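Side-chain contacts in disease resistance protein RRS1 (Arabidopsis thaliana, PDB 4C6S), which acts as a plant immune receptor and W-box-binding transcription factor, pairing with RPS4 to recognise the bacterial effectors AvrRps4 and PopP2: residues 15-18 with 19-23; 105-108 with 109-113. All coordinates share one frame; numbering follows the deposited sequence.

How the interactions relate
Both contacts are local, each made within one continuous run of the TIR domain, and they lie apart: their centres are about 23 Å from each other and their nearest atoms about 11 Å. In interaction 1 the chain passes from the short helix 14-17 into helix 20-30, and one carbonyl gathers two N-H donors at the junction; interaction 2 lies inside helix 104-113, where four successive carbonyls receive the N-H groups four residues on. Each is partly buried and sends apolar side chains against the parallel sheet, Val21 in the first, Trp107 and Leu111 in the second. Their outer sides differ, since Tyr18, Ser19, Ser22 and His23 meet the second subunit, whereas no other chain of the assembly touches 105-113.

Interaction 1: residues 15-18 with 19-23; sequences EVRY and SFVSH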
# COMPACT_ATOMS: atom_id res chain seq x y z
N GLU A 15 6.43 -11.14 0.18
CA GLU A 15 5.41 -10.62 1.10
C GLU A 15 4.92 -9.20 0.81
O GLU A 15 3.79 -8.85 1.14
CB GLU A 15 5.89 -10.71 2.56
CG GLU A 15 6.37 -12.09 3.01
CD GLU A 15 7.84 -12.36 2.70
OE1 GLU A 15 8.17 -12.67 1.53
OE2 GLU A 15 8.68 -12.28 3.63
N VAL A 16 5.77 -8.37 0.21
CA VAL A 16 5.35 -7.00 -0.10
C VAL A 16 5.25 -6.71 -1.59
O VAL A 16 4.94 -5.59 -1.98
CB VAL A 16 6.29 -5.98 0.56
CG1 VAL A 16 6.24 -6.13 2.08
CG2 VAL A 16 7.72 -6.17 0.05
N ARG A 17 5.50 -7.73 -2.41
CA ARG A 17 5.43 -7.57 -3.86
C ARG A 17 4.09 -6.99 -4.36
O ARG A 17 4.07 -6.11 -5.23
CB ARG A 17 5.68 -8.93 -4.52
CG ARG A 17 5.43 -8.96 -6.01
CD ARG A 17 6.41 -8.08 -6.75
NE ARG A 17 6.09 -7.96 -8.18
CZ ARG A 17 5.36 -6.98 -8.71
NH1 ARG A 17 4.89 -6.00 -7.93
NH2 ARG A 17 5.12 -6.96 -10.01
N TYR A 18 2.99 -7.45 -3.79
CA TYR A 18 1.67 -7.07 -4.33
C TYR A 18 0.99 -6.02 -3.46
O TYR A 18 -0.15 -5.62 -3.75
CB TYR A 18 0.79 -8.30 -4.48
CG TYR A 18 1.28 -9.26 -5.53
CD1 TYR A 18 1.21 -8.93 -6.87
CD2 TYR A 18 1.87 -10.47 -5.17
CE1 TYR A 18 1.67 -9.79 -7.84
CE2 TYR A 18 2.34 -11.34 -6.14
CZ TYR A 18 2.24 -11.00 -7.48
OH TYR A 18 2.70 -11.85 -8.45
N SER A 19 1.67 -5.60 -2.41
CA SER A 19 1.14 -4.56 -1.53
C SER A 19 1.99 -3.31 -1.68
O SER A 19 1.91 -2.66 -2.70
CB SER A 19 1.01 -5.06 -0.08
OG SER A 19 2.26 -5.54 0.38
N PHE A 20 2.82 -2.98 -0.69
CA PHE A 20 3.64 -1.76 -0.74
C PHE A 20 4.40 -1.53 -2.05
O PHE A 20 4.37 -0.43 -2.60
CB PHE A 20 4.66 -1.78 0.42
CG PHE A 20 5.59 -0.61 0.42
CD1 PHE A 20 5.16 0.66 0.83
CD2 PHE A 20 6.91 -0.76 0.01
CE1 PHE A 20 6.05 1.74 0.85
CE2 PHE A 20 7.81 0.32 0.01
CZ PHE A 20 7.36 1.58 0.43
N VAL A 21 5.09 -2.56 -2.54
CA VAL A 21 5.90 -2.40 -3.74
C VAL A 21 5.05 -2.05 -4.96
O VAL A 21 5.49 -1.32 -5.87
CB VAL A 21 6.76 -3.65 -3.98
CG1 VAL A 21 7.40 -3.65 -5.37
CG2 VAL A 21 7.85 -3.73 -2.87
N SER A 22 3.81 -2.55 -5.00
CA SER A 22 2.98 -2.29 -6.17
C SER A 22 2.64 -0.79 -6.21
O SER A 22 2.54 -0.19 -7.28
CB SER A 22 1.71 -3.16 -6.19
OG SER A 22 0.75 -2.71 -5.25
N HIS A 23 2.49 -0.19 -5.04
CA HIS A 23 2.21 1.24 -4.99
C HIS A 23 3.43 2.03 -5.37
O HIS A 23 3.32 3.07 -6.04
CB HIS A 23 1.73 1.67 -3.59
CG HIS A 23 0.50 0.95 -3.14
ND1 HIS A 23 -0.74 1.17 -3.68
CD2 HIS A 23 0.33 0.00 -2.18
CE1 HIS A 23 -1.63 0.39 -3.08
NE2 HIS A 23 -1.00 -0.31 -2.15
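Val16 and Ser19 meet where a short, weakly bonded helical turn gives way to helix 20-30, and the Val16 carbonyl spans the junction. Val16 O accepts two backbone bonds: Val21 N approaches at 3.1 Å, nearly in line with the carbonyl, while Ser19 N, at 3.3 Å, sits above the carbonyl plane. Ser19 OG, turned between its own backbone N and carbonyl carbon (chi1 56°), lies 3.5 Å from Val16 CA and makes no capping bond, although Ser19 is the N-cap residue of helix 20-30. Further along, the methyls Val16 CG2 and Val21 CG2 touch at 3.8 Å, the two side chains crossing at about a right angle. The junction leads into the helix that follows strand 8-12 in the TIR domain's flavodoxin-like fold, with Val21 packed on Ile10 and Cys12 of that strand and on Val37 of the neighbouring outer strand 35-39. Ser19 O, in turn, takes both Ser22 N and, at 2.8 Å in the carbonyl plane on a lone pair, Ser22 OG. That hydroxyl is also hydrogen-bonded to Ser129 N of the second subunit. Tyr18 has Arg17 CG over one face of its ring, 3.8 Å above the plane, and packs on Glu125 of the second subunit.

Interaction 2: residues 105-108 with 109-113; sequences DQWL and SELDF
An i to i+3 and i+4 side-chain contact within helix 104-113 brings Trp107 against Glu110 and Leu111, on the helix that links strands 92-98 and 119-121. The six-membered part of the indole meets the aliphatic portion of Glu110, with Trp107 CZ3 4.1 Å from Glu110 CG, and the ring and carboxylate planes stand 72° apart. In Glu110, CG anti to the backbone N (chi1 -180°) sets this methylene near the indole, and the bend at chi2 turns the carboxylate away from the ring to a salt bridge with Arg114. At the ring edge, near its plane, Leu111 CD2 comes within 4.4 Å of Trp107 CE3, a loose apolar contact. Leu111 CG lies closer to the backbone, 3.3 Å from Trp107 O, the same oxygen that accepts Leu111 N at 2.8 Å. Asp105, Gln106 and Leu108 offer their carbonyls likewise to Ser109, Glu110 and Asp112, which keeps the turn regular. The buried indole N-H is satisfied by Cys68 O, while Pro70 and Val73 pack on the ring. Trp107 and Leu111 both touch Leu64 and Leu97, and Leu108 reaches Leu97 and Ile119. Such an amphipathic helix, its apolar side laid on parallel strands, is the crossover of a beta-alpha-beta unit, the repeating element of the TIR domain's flavodoxin-like fold.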
# COMPACT_ATOMS: atom_id res chain seq x y z
N ASP A 105 18.07 -0.30 14.32
CA ASP A 105 19.50 -0.20 14.59
C ASP A 105 20.30 -1.32 13.92
O ASP A 105 21.40 -1.09 13.40
CB ASP A 105 19.77 -0.22 16.09
CG ASP A 105 19.21 0.99 16.80
OD1 ASP A 105 18.99 2.02 16.12
OD2 ASP A 105 19.01 0.92 18.03
N GLN A 106 19.74 -2.53 13.94
CA GLN A 106 20.37 -3.66 13.26
C GLN A 106 20.51 -3.46 11.76
O GLN A 106 21.55 -3.76 11.18
CB GLN A 106 19.59 -4.95 13.56
CG GLN A 106 19.60 -5.37 15.03
CD GLN A 106 18.38 -4.90 15.81
OE1 GLN A 106 17.82 -3.82 15.55
NE2 GLN A 106 17.96 -5.70 16.77
N TRP A 107 19.46 -2.95 11.13
CA TRP A 107 19.50 -2.71 9.69
C TRP A 107 20.40 -1.54 9.33
O TRP A 107 21.08 -1.57 8.31
CB TRP A 107 18.10 -2.50 9.12
CG TRP A 107 17.47 -3.80 8.72
CD1 TRP A 107 16.49 -4.49 9.38
CD2 TRP A 107 17.83 -4.59 7.59
NE1 TRP A 107 16.21 -5.66 8.72
CE2 TRP A 107 17.01 -5.74 7.61
CE3 TRP A 107 18.75 -4.44 6.55
CZ2 TRP A 107 17.09 -6.73 6.62
CZ3 TRP A 107 18.83 -5.42 5.57
CH2 TRP A 107 18.00 -6.55 5.62
N LEU A 108 20.43 -0.50 10.16
CA LEU A 108 21.30 0.63 9.85
C LEU A 108 22.77 0.19 9.91
O LEU A 108 23.59 0.59 9.07
CB LEU A 108 21.05 1.80 10.80
CG LEU A 108 19.68 2.45 10.59
CD1 LEU A 108 19.49 3.60 11.56
CD2 LEU A 108 19.55 2.93 9.17
N SER A 109 23.09 -0.67 10.87
CA SER A 109 24.43 -1.24 10.99
C SER A 109 24.75 -2.07 9.75
O SER A 109 25.82 -1.93 9.15
CB SER A 109 24.52 -2.12 12.24
OG SER A 109 25.80 -2.73 12.33
N GLU A 110 23.80 -2.92 9.38
CA GLU A 110 23.96 -3.77 8.21
C GLU A 110 24.23 -2.93 6.97
O GLU A 110 25.20 -3.18 6.24
CB GLU A 110 22.71 -4.64 8.01
CG GLU A 110 22.78 -5.58 6.79
CD GLU A 110 23.67 -6.79 7.01
OE1 GLU A 110 23.88 -7.21 8.17
OE2 GLU A 110 24.15 -7.36 6.00
N LEU A 111 23.40 -1.92 6.73
CA LEU A 111 23.56 -1.12 5.51
C LEU A 111 24.89 -0.37 5.48
O LEU A 111 25.54 -0.30 4.44
CB LEU A 111 22.38 -0.17 5.31
CG LEU A 111 21.05 -0.89 5.09
CD1 LEU A 111 19.92 0.13 4.96
CD2 LEU A 111 21.09 -1.80 3.86
N ASP A 112 25.29 0.19 6.63
CA ASP A 112 26.58 0.85 6.73
C ASP A 112 27.73 -0.10 6.38
O ASP A 112 28.67 0.27 5.67
CB ASP A 112 26.79 1.42 8.13
CG ASP A 112 28.19 1.96 8.33
OD1 ASP A 112 28.45 3.11 7.93
OD2 ASP A 112 29.04 1.22 8.88
N PHE A 113 27.63 -1.34 6.87
CA PHE A 113 28.65 -2.36 6.58
C PHE A 113 28.71 -2.67 5.08
O PHE A 113 29.78 -2.98 4.55
CB PHE A 113 28.35 -3.62 7.39
CG PHE A 113 29.36 -4.73 7.22
CD1 PHE A 113 30.62 -4.64 7.78
CD2 PHE A 113 29.01 -5.89 6.54
CE1 PHE A 113 31.55 -5.67 7.65
CE2 PHE A 113 29.94 -6.94 6.40
CZ PHE A 113 31.20 -6.82 6.95